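Local coordinates for argonaute protein (Marinitoga piezophila, PDB 5I4A), which uses short guide RNAs with a 5'-hydroxyl to bind complementary targets and cleave single-stranded DNA, and may defend against invading mobile genetic elements, at residues L444-D449 and L461-D467; D467-L473 and K502-F507; P511-F515 and T538-L542; L605-A609 and K618-P622. All coordinates share one frame; numbering follows the deposited sequence.

All four contacts lie in the PIWI domain, and three of them involve its central mixed sheet. Contact 1 is the buried antiparallel hairpin, made of backbone ladder and apolar side chains, and it carries Asp-449, an inferred active-site residue. Contact 3 pairs the next two strands of the sheet, both parallel to 443-452, with Phe-515 bonded by its backbone to Leu-444 and Ile-446 of contact 1; it is buried along the strands but charged at one end. Contact 2 shares Asp-467 with contact 1, lies nearer the surface and relies on salt bridges. Contact 4, again buried, is packing by prolines and a tyrosine where helix 621-631 begins, with Pro-622 against Gly-447 of contact 1.

Contact 1: L444-D449 and L461-D467; sequences LYIGID and LCIAAVD
Tyr-445 and Val-466 form a hydrogen-bonded pair of an antiparallel hairpin, Val-466 N reaching Tyr-445 O at 2.8 Å. Gly-447 with Ala-464 and Asp-449 with Cys-462 pair in the same way, two bonds each; that from Asp-449 N to Cys-462 O is nearly straight (169° at the hydrogen). The side chain of Tyr-445 starts with CG anti to its carbonyl carbon (chi1 -56°). Its CB rests 3.9 Å from CG2 of Val-466. Further out, CD2 brings the ring edge to Val-466 O at 3.8 Å, while CD1 meets Leu-605 and CE1 meets Phe-515. The hydroxyl at the tip is bonded to Gln-601 and Asn-443, which is why a tyrosine suits this buried place with a polar far end. The face holding Ile-446, Ile-448, Ile-463 and Ala-465 is purely apolar. There Ile-448 and Ile-463 lie side by side, CD1 of the first 3.6 Å from CG2 of the second, and the small Ala-465 takes Ile-446 CG1 at 3.8 Å from its CB. Helix 485-507 packs on this face, helix 621-631 on Cys-462, Ala-464 and Val-466. The pair is the first hairpin of the RNase H fold of the PIWI domain, whose first strand delivers Asp-449, an inferred catalytic residue and probable manganese ligand, beside Asp-519 and Asn-627.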
loop_
_atom_site.group_PDB
_atom_site.type_symbol
_atom_site.label_atom_id
_atom_site.label_comp_id
_atom_site.label_asym_id
_atom_site.label_seq_id
_atom_site.Cartn_x
_atom_site.Cartn_y
_atom_site.Cartn_z
ATOM N N LEU A 444 8.274 18.799 -11.784
ATOM C CA LEU A 444 8.907 18.223 -10.604
ATOM C C LEU A 444 7.881 17.336 -9.908
ATOM O O LEU A 444 6.893 17.834 -9.355
ATOM C CB LEU A 444 9.423 19.316 -9.671
ATOM C CG LEU A 444 9.971 18.868 -8.314
ATOM C CD1 LEU A 444 11.103 17.876 -8.500
ATOM C CD2 LEU A 444 10.431 20.067 -7.497
ATOM N N TYR A 445 8.117 16.028 -9.942
ATOM C CA TYR A 445 7.194 15.049 -9.384
ATOM C C TYR A 445 7.648 14.683 -7.976
ATOM O O TYR A 445 8.749 14.158 -7.790
ATOM C CB TYR A 445 7.118 13.814 -10.281
ATOM C CG TYR A 445 6.731 14.153 -11.705
ATOM C CD1 TYR A 445 5.422 14.480 -12.028
ATOM C CD2 TYR A 445 7.676 14.162 -12.723
ATOM C CE1 TYR A 445 5.061 14.800 -13.324
ATOM C CE2 TYR A 445 7.324 14.482 -14.025
ATOM C CZ TYR A 445 6.016 14.798 -14.317
ATOM O OH TYR A 445 5.656 15.118 -15.607
ATOM N N ILE A 446 6.794 14.960 -6.992
ATOM C CA ILE A 446 7.113 14.802 -5.580
ATOM C C ILE A 446 6.067 13.897 -4.947
ATOM O O ILE A 446 4.865 14.068 -5.183
ATOM C CB ILE A 446 7.163 16.168 -4.867
ATOM C CG1 ILE A 446 8.314 17.016 -5.415
ATOM C CG2 ILE A 446 7.296 15.993 -3.362
ATOM C CD1 ILE A 446 8.298 18.449 -4.927
ATOM N N GLY A 447 6.523 12.934 -4.153
ATOM C CA GLY A 447 5.641 12.057 -3.393
ATOM C C GLY A 447 5.777 12.346 -1.909
ATOM O O GLY A 447 6.873 12.633 -1.426
ATOM N N ILE A 448 4.658 12.266 -1.191
ATOM C CA ILE A 448 4.600 12.621 0.224
ATOM C C ILE A 448 3.988 11.462 0.998
ATOM O O ILE A 448 2.835 11.091 0.753
ATOM C CB ILE A 448 3.784 13.902 0.469
ATOM C CG1 ILE A 448 4.300 15.051 -0.400
ATOM C CG2 ILE A 448 3.821 14.279 1.945
ATOM C CD1 ILE A 448 5.729 15.427 -0.121
ATOM N N ASP A 449 4.748 10.910 1.945
ATOM C CA ASP A 449 4.254 9.912 2.890
ATOM C C ASP A 449 4.349 10.516 4.284
ATOM O O ASP A 449 5.452 10.712 4.809
ATOM C CB ASP A 449 5.052 8.609 2.795
ATOM C CG ASP A 449 4.436 7.473 3.611
ATOM O OD1 ASP A 449 3.802 7.738 4.655
ATOM O OD2 ASP A 449 4.591 6.303 3.205
ATOM N N LEU A 461 7.324 11.330 8.576
ATOM C CA LEU A 461 7.338 12.060 7.313
ATOM C C LEU A 461 8.444 11.539 6.405
ATOM O O LEU A 461 9.552 11.252 6.867
ATOM C CB LEU A 461 7.543 13.563 7.556
ATOM C CG LEU A 461 7.942 14.401 6.337
ATOM C CD1 LEU A 461 6.790 14.496 5.347
ATOM C CD2 LEU A 461 8.412 15.782 6.758
ATOM N N CYS A 462 8.138 11.424 5.113
ATOM C CA CYS A 462 9.129 11.100 4.092
ATOM C C CYS A 462 8.656 11.659 2.756
ATOM O O CYS A 462 7.481 11.512 2.407
ATOM C CB CYS A 462 9.357 9.588 3.988
ATOM S SG CYS A 462 10.473 9.111 2.640
ATOM N N ILE A 463 9.564 12.311 2.026
ATOM C CA ILE A 463 9.258 12.878 0.720
ATOM C C ILE A 463 10.280 12.376 -0.295
ATOM O O ILE A 463 11.419 12.048 0.048
ATOM C CB ILE A 463 9.226 14.427 0.744
ATOM C CG1 ILE A 463 10.636 15.016 0.653
ATOM C CG2 ILE A 463 8.536 14.931 2.004
ATOM C CD1 ILE A 463 10.931 15.696 -0.672
ATOM N N ALA A 464 9.860 12.324 -1.559
ATOM C CA ALA A 464 10.711 11.857 -2.644
ATOM C C ALA A 464 10.366 12.627 -3.909
ATOM O O ALA A 464 9.188 12.755 -4.256
ATOM C CB ALA A 464 10.538 10.352 -2.878
ATOM N N ALA A 465 11.391 13.129 -4.596
ATOM C CA ALA A 465 11.221 13.889 -5.828
ATOM C C ALA A 465 11.975 13.211 -6.964
ATOM O O ALA A 465 13.095 12.722 -6.774
ATOM C CB ALA A 465 11.712 15.331 -5.659
ATOM N N VAL A 466 11.353 13.174 -8.146
ATOM C CA VAL A 466 11.950 12.574 -9.334
ATOM C C VAL A 466 11.666 13.463 -10.539
ATOM O O VAL A 466 10.789 14.330 -10.509
ATOM C CB VAL A 466 11.430 11.143 -9.617
ATOM C CG1 VAL A 466 11.513 10.264 -8.371
ATOM C CG2 VAL A 466 10.011 11.187 -10.161
ATOM N N ASP A 467 12.414 13.227 -11.617
ATOM C CA ASP A 467 12.214 13.950 -12.862
ATOM C C ASP A 467 11.444 13.077 -13.853
ATOM O O ASP A 467 10.990 11.975 -13.529
ATOM C CB ASP A 467 13.559 14.440 -13.427
ATOM C CG ASP A 467 14.489 13.308 -13.866
ATOM O OD1 ASP A 467 14.040 12.166 -14.093
ATOM O OD2 ASP A 467 15.701 13.580 -14.009
#

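Contact 2: D467-L473 and K502-F507; sequences DNTGDIL and KYIEKF
Two salt bridges meet at Lys-506 NZ, 2.8 Å from OD2 of Asp-467 and 2.9 Å from OD2 of Asp-471. The lysine chain is extended beyond CG and crosses both aspartates at about a right angle; Asp-471 offers its anti lone pair and gives its other oxygen to Lys-430. Hydrogen bonds within 467-473 fix the second oxygen of Asp-467: with CG between the backbone N and carbonyl carbon (chi1 66°), OD1 takes Thr-469 N at 2.8 Å and the Thr-469 hydroxyl from the same face of its plane, an Asx turn. With an alanine here, Lys-506 would probably be left to Asp-471 alone, the Asx turn would lose its acceptor and Thr-469 its side-chain partner. Asp-467 to Gly-470 also form a type I turn; at the backbone angles of Gly-470 a CB would collide with the preceding carbonyl, so glycine suits the place. Apolar contacts centre on Leu-473: CD1 lies 3.8 Å from CD2 of Tyr-503, and CD2 packs tightly on the aliphatic CD of Lys-506 at 3.4 Å. The edge of the Phe-507 ring meets Asp-467 OD2. Thus the last turns of helix 485-507 cover the start of edge strand 472-482, Leu-473 and Tyr-503 both resting on Leu-444 of strand 443-452.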
loop_
_atom_site.group_PDB
_atom_site.type_symbol
_atom_site.label_atom_id
_atom_site.label_comp_id
_atom_site.label_asym_id
_atom_site.label_seq_id
_atom_site.Cartn_x
_atom_site.Cartn_y
_atom_site.Cartn_z
ATOM N N ASP A 467 12.414 13.227 -11.617
ATOM C CA ASP A 467 12.214 13.950 -12.862
ATOM C C ASP A 467 11.444 13.077 -13.853
ATOM O O ASP A 467 10.990 11.975 -13.529
ATOM C CB ASP A 467 13.559 14.440 -13.427
ATOM C CG ASP A 467 14.489 13.308 -13.866
ATOM O OD1 ASP A 467 14.040 12.166 -14.093
ATOM O OD2 ASP A 467 15.701 13.580 -14.009
ATOM N N ASN A 468 11.311 13.568 -15.088
ATOM C CA ASN A 468 10.523 12.877 -16.103
ATOM C C ASN A 468 11.148 11.557 -16.537
ATOM O O ASN A 468 10.452 10.723 -17.125
ATOM C CB ASN A 468 10.342 13.781 -17.322
ATOM C CG ASN A 468 11.623 13.954 -18.112
ATOM O OD1 ASN A 468 12.616 14.474 -17.603
ATOM N ND2 ASN A 468 11.608 13.519 -19.365
ATOM N N THR A 469 12.437 11.353 -16.270
ATOM C CA THR A 469 13.133 10.135 -16.657
ATOM C C THR A 469 13.153 9.084 -15.559
ATOM O O THR A 469 13.633 7.971 -15.796
ATOM C CB THR A 469 14.578 10.454 -17.055
ATOM O OG1 THR A 469 15.304 10.893 -15.900
ATOM C CG2 THR A 469 14.612 11.549 -18.106
ATOM N N GLY A 470 12.654 9.405 -14.370
ATOM C CA GLY A 470 12.730 8.495 -13.251
ATOM C C GLY A 470 13.954 8.659 -12.377
ATOM O O GLY A 470 14.088 7.928 -11.388
ATOM N N ASP A 471 14.856 9.581 -12.711
ATOM C CA ASP A 471 15.970 9.880 -11.820
ATOM C C ASP A 471 15.441 10.444 -10.511
ATOM O O ASP A 471 14.575 11.322 -10.506
ATOM C CB ASP A 471 16.930 10.879 -12.468
ATOM C CG ASP A 471 17.871 10.228 -13.461
ATOM O OD1 ASP A 471 17.900 8.981 -13.529
ATOM O OD2 ASP A 471 18.591 10.967 -14.164
ATOM N N ILE A 472 15.961 9.936 -9.399
ATOM C CA ILE A 472 15.551 10.419 -8.086
ATOM C C ILE A 472 16.343 11.679 -7.769
ATOM O O ILE A 472 17.575 11.646 -7.680
ATOM C CB ILE A 472 15.755 9.344 -7.013
ATOM C CG1 ILE A 472 14.943 8.101 -7.369
ATOM C CG2 ILE A 472 15.349 9.873 -5.647
ATOM C CD1 ILE A 472 15.122 6.971 -6.402
ATOM N N LEU A 473 15.635 12.797 -7.604
ATOM C CA LEU A 473 16.287 14.071 -7.334
ATOM C C LEU A 473 16.620 14.245 -5.863
ATOM O O LEU A 473 17.644 14.855 -5.532
ATOM C CB LEU A 473 15.394 15.221 -7.800
ATOM C CG LEU A 473 15.224 15.310 -9.311
ATOM C CD1 LEU A 473 14.230 16.387 -9.685
ATOM C CD2 LEU A 473 16.570 15.592 -9.923
ATOM N N LYS A 502 17.029 20.873 -5.371
ATOM C CA LYS A 502 17.671 19.791 -6.114
ATOM C C LYS A 502 17.335 19.858 -7.597
ATOM O O LYS A 502 18.216 19.681 -8.449
ATOM C CB LYS A 502 17.251 18.442 -5.533
ATOM C CG LYS A 502 17.688 18.222 -4.095
ATOM C CD LYS A 502 19.192 18.080 -4.003
ATOM C CE LYS A 502 19.665 17.999 -2.564
ATOM N NZ LYS A 502 21.148 17.970 -2.497
ATOM N N TYR A 503 16.064 20.096 -7.927
ATOM C CA TYR A 503 15.673 20.261 -9.324
ATOM C C TYR A 503 16.447 21.404 -9.968
ATOM O O TYR A 503 17.089 21.229 -11.009
ATOM C CB TYR A 503 14.163 20.505 -9.424
ATOM C CG TYR A 503 13.637 20.602 -10.843
ATOM C CD1 TYR A 503 13.791 21.766 -11.590
ATOM C CD2 TYR A 503 12.975 19.531 -11.434
ATOM C CE1 TYR A 503 13.313 21.857 -12.883
ATOM C CE2 TYR A 503 12.489 19.616 -12.729
ATOM C CZ TYR A 503 12.662 20.783 -13.447
ATOM O OH TYR A 503 12.184 20.878 -14.734
ATOM N N ILE A 504 16.382 22.592 -9.360
ATOM C CA ILE A 504 17.177 23.724 -9.831
ATOM C C ILE A 504 18.645 23.330 -9.916
ATOM O O ILE A 504 19.330 23.616 -10.904
ATOM C CB ILE A 504 16.979 24.936 -8.904
ATOM C CG1 ILE A 504 15.493 25.252 -8.732
ATOM C CG2 ILE A 504 17.742 26.144 -9.436
ATOM C CD1 ILE A 504 15.201 26.131 -7.539
ATOM N N GLU A 505 19.139 22.654 -8.876
ATOM C CA GLU A 505 20.520 22.188 -8.864
ATOM C C GLU A 505 20.815 21.298 -10.065
ATOM O O GLU A 505 21.915 21.349 -10.628
ATOM C CB GLU A 505 20.792 21.453 -7.553
ATOM C CG GLU A 505 22.163 20.856 -7.422
ATOM C CD GLU A 505 22.439 20.413 -6.006
ATOM O OE1 GLU A 505 22.763 21.280 -5.169
ATOM O OE2 GLU A 505 22.313 19.204 -5.721
ATOM N N LYS A 506 19.845 20.497 -10.489
ATOM C CA LYS A 506 20.063 19.643 -11.649
ATOM C C LYS A 506 19.760 20.338 -12.968
ATOM O O LYS A 506 20.408 20.042 -13.978
ATOM C CB LYS A 506 19.211 18.374 -11.546
ATOM C CG LYS A 506 19.399 17.426 -12.731
ATOM C CD LYS A 506 18.696 16.099 -12.566
ATOM C CE LYS A 506 19.136 15.108 -13.622
ATOM N NZ LYS A 506 18.459 13.800 -13.475
ATOM N N PHE A 507 18.760 21.219 -13.007
ATOM C CA PHE A 507 18.302 21.769 -14.278
ATOM C C PHE A 507 18.552 23.262 -14.432
ATOM O O PHE A 507 18.239 23.814 -15.493
ATOM C CB PHE A 507 16.810 21.460 -14.487
ATOM C CG PHE A 507 16.521 19.997 -14.634
ATOM C CD1 PHE A 507 17.017 19.294 -15.719
ATOM C CD2 PHE A 507 15.786 19.317 -13.679
ATOM C CE1 PHE A 507 16.779 17.949 -15.852
ATOM C CE2 PHE A 507 15.544 17.973 -13.807
ATOM C CZ PHE A 507 16.042 17.285 -14.898
#

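Contact 3: P511-F515 and T538-L542; sequences PENVF and TKYTL
Val-514 and Tyr-540 sit opposite one another in neighbouring parallel strands, 513-519 and 539-546, which helix 526-532 connects as a beta-alpha-beta unit of the RNase H fold. Thr-541 N gives Val-514 O a hydrogen bond of 3.0 Å, while the bond from Val-514 N to Lys-539 O is weak. The tight part lies along the strands. CG2 of Thr-541 stands over one face of the Phe-515 ring in a CH-pi contact, 4.0 Å from its centroid and 29° off the normal. That methyl occupies the position between backbone N and carbonyl carbon, while OG1, anti to the N (chi1 174°), bonds to Glu-588 O; a threonine thus serves the ring and the next strand at once. Val-514 offers its CB to CB of Tyr-540, and its branched side chain packs under helix 485-507. Asn-513 is less comfortable: its ND2 is bonded to Asn-443, but its buried OD1 has no partner in the model. The loose side is the start of the pair, where exposed Glu-512 bends back to form a salt bridge from OE2 to Lys-539 NZ at 3.5 Å, crossing obliquely. Asp-592 is a long, weak second partner of this lysine. A leucine in place of Lys-539 would probably leave the Glu-512 carboxylate without its mate. At the same end of the pair a water bridges the backbone to a hydroxyl, 2.8 Å from Pro-511 O and 2.9 Å from Thr-538 OG1.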
loop_
_atom_site.group_PDB
_atom_site.type_symbol
_atom_site.label_atom_id
_atom_site.label_comp_id
_atom_site.label_asym_id
_atom_site.label_seq_id
_atom_site.Cartn_x
_atom_site.Cartn_y
_atom_site.Cartn_z
ATOM N N PRO A 511 11.349 24.420 -11.712
ATOM C CA PRO A 511 10.338 23.627 -12.413
ATOM C C PRO A 511 9.147 24.500 -12.756
ATOM O O PRO A 511 8.680 25.292 -11.934
ATOM C CB PRO A 511 9.969 22.539 -11.401
ATOM C CG PRO A 511 10.299 23.139 -10.072
ATOM C CD PRO A 511 11.497 24.014 -10.304
ATOM N N GLU A 512 8.666 24.368 -13.990
ATOM C CA GLU A 512 7.491 25.140 -14.371
ATOM C C GLU A 512 6.248 24.634 -13.654
ATOM O O GLU A 512 5.365 25.425 -13.308
ATOM C CB GLU A 512 7.295 25.100 -15.884
ATOM C CG GLU A 512 6.544 26.305 -16.405
ATOM C CD GLU A 512 7.134 27.609 -15.888
ATOM O OE1 GLU A 512 8.193 28.028 -16.397
ATOM O OE2 GLU A 512 6.549 28.202 -14.955
ATOM N N ASN A 513 6.174 23.332 -13.397
ATOM C CA ASN A 513 5.055 22.734 -12.688
ATOM C C ASN A 513 5.580 21.783 -11.622
ATOM O O ASN A 513 6.643 21.177 -11.779
ATOM C CB ASN A 513 4.123 21.994 -13.650
ATOM C CG ASN A 513 3.783 22.820 -14.876
ATOM O OD1 ASN A 513 2.936 23.711 -14.819
ATOM N ND2 ASN A 513 4.441 22.526 -15.991
ATOM N N VAL A 514 4.823 21.657 -10.533
ATOM C CA VAL A 514 5.202 20.817 -9.403
ATOM C C VAL A 514 4.019 19.925 -9.049
ATOM O O VAL A 514 2.947 20.423 -8.682
ATOM C CB VAL A 514 5.639 21.648 -8.184
ATOM C CG1 VAL A 514 5.990 20.737 -7.022
ATOM C CG2 VAL A 514 6.829 22.527 -8.538
ATOM N N PHE A 515 4.213 18.615 -9.157
ATOM C CA PHE A 515 3.190 17.630 -8.830
ATOM C C PHE A 515 3.434 17.131 -7.411
ATOM O O PHE A 515 4.487 16.549 -7.129
ATOM C CB PHE A 515 3.218 16.462 -9.815
ATOM C CG PHE A 515 2.806 16.829 -11.216
ATOM C CD1 PHE A 515 3.590 17.671 -11.989
ATOM C CD2 PHE A 515 1.648 16.310 -11.770
ATOM C CE1 PHE A 515 3.216 18.005 -13.276
ATOM C CE2 PHE A 515 1.273 16.639 -13.060
ATOM C CZ PHE A 515 2.058 17.488 -13.813
ATOM N N THR A 538 5.467 29.329 -8.407
ATOM C CA THR A 538 5.493 28.109 -9.201
ATOM C C THR A 538 4.091 27.520 -9.300
ATOM O O THR A 538 3.326 27.528 -8.328
ATOM C CB THR A 538 6.488 27.078 -8.621
ATOM O OG1 THR A 538 6.705 26.028 -9.574
ATOM C CG2 THR A 538 5.986 26.474 -7.331
ATOM N N LYS A 539 3.752 27.040 -10.493
ATOM C CA LYS A 539 2.469 26.396 -10.723
ATOM C C LYS A 539 2.542 24.943 -10.265
ATOM O O LYS A 539 3.586 24.295 -10.377
ATOM C CB LYS A 539 2.094 26.517 -12.202
ATOM C CG LYS A 539 1.907 27.987 -12.611
ATOM C CD LYS A 539 2.022 28.237 -14.114
ATOM C CE LYS A 539 3.348 27.849 -14.714
ATOM N NZ LYS A 539 3.240 27.889 -16.201
ATOM N N TYR A 540 1.444 24.446 -9.700
ATOM C CA TYR A 540 1.471 23.163 -9.013
ATOM C C TYR A 540 0.113 22.483 -9.127
ATOM O O TYR A 540 -0.848 23.040 -9.668
ATOM C CB TYR A 540 1.852 23.340 -7.540
ATOM C CG TYR A 540 0.878 24.219 -6.798
ATOM C CD1 TYR A 540 1.057 25.592 -6.754
ATOM C CD2 TYR A 540 -0.235 23.679 -6.161
ATOM C CE1 TYR A 540 0.170 26.404 -6.095
ATOM C CE2 TYR A 540 -1.134 24.490 -5.496
ATOM C CZ TYR A 540 -0.920 25.852 -5.468
ATOM O OH TYR A 540 -1.791 26.685 -4.820
ATOM N N THR A 541 0.045 21.264 -8.597
ATOM C CA THR A 541 -1.201 20.528 -8.455
ATOM C C THR A 541 -1.105 19.665 -7.205
ATOM O O THR A 541 -0.044 19.108 -6.907
ATOM C CB THR A 541 -1.495 19.659 -9.685
ATOM O OG1 THR A 541 -2.651 18.850 -9.433
ATOM C CG2 THR A 541 -0.306 18.758 -10.015
ATOM N N LEU A 542 -2.209 19.574 -6.472
ATOM C CA LEU A 542 -2.284 18.783 -5.249
ATOM C C LEU A 542 -3.123 17.546 -5.524
ATOM O O LEU A 542 -4.283 17.656 -5.933
ATOM C CB LEU A 542 -2.874 19.600 -4.101
ATOM C CG LEU A 542 -2.016 20.809 -3.736
ATOM C CD1 LEU A 542 -2.485 21.447 -2.436
ATOM C CD2 LEU A 542 -0.561 20.382 -3.651
HETATM O O HOH W 1 8.529 27.874 -10.878
#

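Contact 4: L605-A609 and K618-P622; sequences LTRVA and KLPYP. With nucleotides of chain B.
Leu-605 opens the contact with its CB 3.7 Å from CB of Pro-620, the two side chains crossing at about a right angle, and with CD1 leaning toward CG of Pro-622. Its carbonyl O accepts a hydrogen bond from Tyr-621 N at 3.0 Å, the donor standing 64° out of the carbonyl plane. Next, Thr-606 lays CG2 against Pro-620 N at 3.7 Å, while its hydroxyl turns back to Tyr-603 O. Further along, Val-608 sets CG2 3.7 Å from CB of Tyr-621. Ala-609 then closes the run with a CH-pi contact: its CB lies over the centre of the Tyr-621 ring, 3.6 Å from the centroid and 14° off the normal. The ring gets there because CG is anti to the backbone N (chi1 -166°), and the short methyl of an alanine suits this close, centred approach. Pro-620 takes the N-cap position of helix 621-631, and Pro-622 fits a first turn, where an amide hydrogen is not needed within the helix. Lys-618 extends toward the phosphate of C5 of chain B, although the modelled approach is too short to be trusted. The chemistry is therefore mostly apolar, with one backbone bond tying segment 605-609 to the start of the helix that carries Asn-627, an inferred active-site residue.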
loop_
_atom_site.group_PDB
_atom_site.type_symbol
_atom_site.label_atom_id
_atom_site.label_comp_id
_atom_site.label_asym_id
_atom_site.label_seq_id
_atom_site.Cartn_x
_atom_site.Cartn_y
_atom_site.Cartn_z
ATOM N N LEU A 605 3.890 7.786 -14.319
ATOM C CA LEU A 605 4.870 7.742 -13.237
ATOM C C LEU A 605 5.002 6.347 -12.637
ATOM O O LEU A 605 6.042 6.026 -12.049
ATOM C CB LEU A 605 4.501 8.744 -12.145
ATOM C CG LEU A 605 4.840 10.207 -12.444
ATOM C CD1 LEU A 605 4.391 11.095 -11.298
ATOM C CD2 LEU A 605 6.332 10.352 -12.697
ATOM N N THR A 606 3.969 5.511 -12.755
ATOM C CA THR A 606 4.080 4.138 -12.276
ATOM C C THR A 606 5.013 3.291 -13.136
ATOM O O THR A 606 5.320 2.156 -12.756
ATOM C CB THR A 606 2.700 3.472 -12.219
ATOM O OG1 THR A 606 2.297 3.083 -13.539
ATOM C CG2 THR A 606 1.663 4.430 -11.638
ATOM N N ARG A 607 5.470 3.811 -14.276
ATOM C CA ARG A 607 6.315 3.060 -15.190
ATOM C C ARG A 607 7.635 3.742 -15.517
ATOM O O ARG A 607 8.409 3.192 -16.307
ATOM C CB ARG A 607 5.572 2.788 -16.508
ATOM C CG ARG A 607 4.260 2.042 -16.356
ATOM C CD ARG A 607 4.475 0.576 -15.997
ATOM N NE ARG A 607 3.249 -0.191 -16.184
ATOM C CZ ARG A 607 2.887 -0.743 -17.337
ATOM N NH1 ARG A 607 3.666 -0.621 -18.405
ATOM N NH2 ARG A 607 1.746 -1.417 -17.424
ATOM N N VAL A 608 7.917 4.920 -14.952
ATOM C CA VAL A 608 9.171 5.605 -15.256
ATOM C C VAL A 608 10.380 4.874 -14.699
ATOM O O VAL A 608 11.516 5.253 -14.999
ATOM C CB VAL A 608 9.161 7.055 -14.730
ATOM C CG1 VAL A 608 8.063 7.851 -15.403
ATOM C CG2 VAL A 608 9.002 7.074 -13.222
ATOM N N ALA A 609 10.161 3.838 -13.893
ATOM C CA ALA A 609 11.234 2.966 -13.443
ATOM C C ALA A 609 10.660 1.575 -13.228
ATOM O O ALA A 609 9.455 1.402 -13.026
ATOM C CB ALA A 609 11.891 3.483 -12.158
ATOM N N LYS A 618 2.955 -0.280 -8.877
ATOM C CA LYS A 618 1.529 0.012 -8.796
ATOM C C LYS A 618 1.236 1.476 -8.506
ATOM O O LYS A 618 0.230 2.005 -8.991
ATOM C CB LYS A 618 0.874 -0.859 -7.718
ATOM C CG LYS A 618 0.822 -2.332 -8.084
ATOM C CD LYS A 618 0.843 -3.221 -6.856
ATOM C CE LYS A 618 0.897 -4.685 -7.262
ATOM N NZ LYS A 618 1.451 -5.553 -6.186
ATOM N N LEU A 619 2.093 2.138 -7.748
ATOM C CA LEU A 619 1.957 3.537 -7.393
ATOM C C LEU A 619 2.928 4.386 -8.203
ATOM O O LEU A 619 3.931 3.879 -8.715
ATOM C CB LEU A 619 2.227 3.733 -5.895
ATOM C CG LEU A 619 1.263 2.975 -4.978
ATOM C CD1 LEU A 619 1.721 3.029 -3.528
ATOM C CD2 LEU A 619 -0.140 3.535 -5.123
ATOM N N PRO A 620 2.657 5.685 -8.352
ATOM C CA PRO A 620 3.630 6.560 -9.012
ATOM C C PRO A 620 4.967 6.484 -8.296
ATOM O O PRO A 620 5.025 6.410 -7.067
ATOM C CB PRO A 620 2.999 7.954 -8.900
ATOM C CG PRO A 620 1.972 7.835 -7.820
ATOM C CD PRO A 620 1.468 6.431 -7.903
ATOM N N TYR A 621 6.040 6.475 -9.084
ATOM C CA TYR A 621 7.377 6.222 -8.548
ATOM C C TYR A 621 7.743 7.105 -7.358
ATOM O O TYR A 621 8.250 6.562 -6.363
ATOM C CB TYR A 621 8.402 6.354 -9.685
ATOM C CG TYR A 621 9.773 5.792 -9.377
ATOM C CD1 TYR A 621 9.922 4.574 -8.721
ATOM C CD2 TYR A 621 10.920 6.470 -9.764
ATOM C CE1 TYR A 621 11.178 4.061 -8.447
ATOM C CE2 TYR A 621 12.174 5.966 -9.499
ATOM C CZ TYR A 621 12.301 4.762 -8.841
ATOM O OH TYR A 621 13.556 4.266 -8.579
ATOM N N PRO A 622 7.507 8.426 -7.365
ATOM C CA PRO A 622 7.805 9.206 -6.149
ATOM C C PRO A 622 7.061 8.714 -4.917
ATOM O O PRO A 622 7.639 8.686 -3.823
ATOM C CB PRO A 622 7.394 10.633 -6.539
ATOM C CG PRO A 622 6.504 10.484 -7.725
ATOM C CD PRO A 622 7.030 9.294 -8.457
ATOM P P C B 5 3.973 -6.829 -4.061
ATOM O OP1 C B 5 2.787 -5.969 -4.298
ATOM O OP2 C B 5 5.169 -6.250 -3.400
ATOM O "O5'" C B 5 3.506 -8.096 -3.211
ATOM C "C5'" C B 5 2.471 -8.956 -3.674
ATOM C "C4'" C B 5 2.504 -10.287 -2.962
ATOM O "O4'" C B 5 3.824 -10.865 -3.073
ATOM C "C3'" C B 5 2.224 -10.239 -1.469
ATOM O "O3'" C B 5 0.834 -10.306 -1.207
ATOM C "C2'" C B 5 2.987 -11.444 -0.915
ATOM O "O2'" C B 5 2.184 -12.614 -0.960
ATOM C "C1'" C B 5 4.139 -11.599 -1.914
ATOM N N1 C B 5 5.454 -11.145 -1.403
ATOM C C2 C B 5 6.182 -11.978 -0.546
ATOM O O2 C B 5 5.696 -13.067 -0.206
ATOM N N3 C B 5 7.396 -11.575 -0.098
ATOM C C4 C B 5 7.894 -10.398 -0.482
ATOM N N4 C B 5 9.095 -10.045 -0.013
ATOM C C5 C B 5 7.182 -9.535 -1.363
ATOM C C6 C B 5 5.984 -9.947 -1.799
#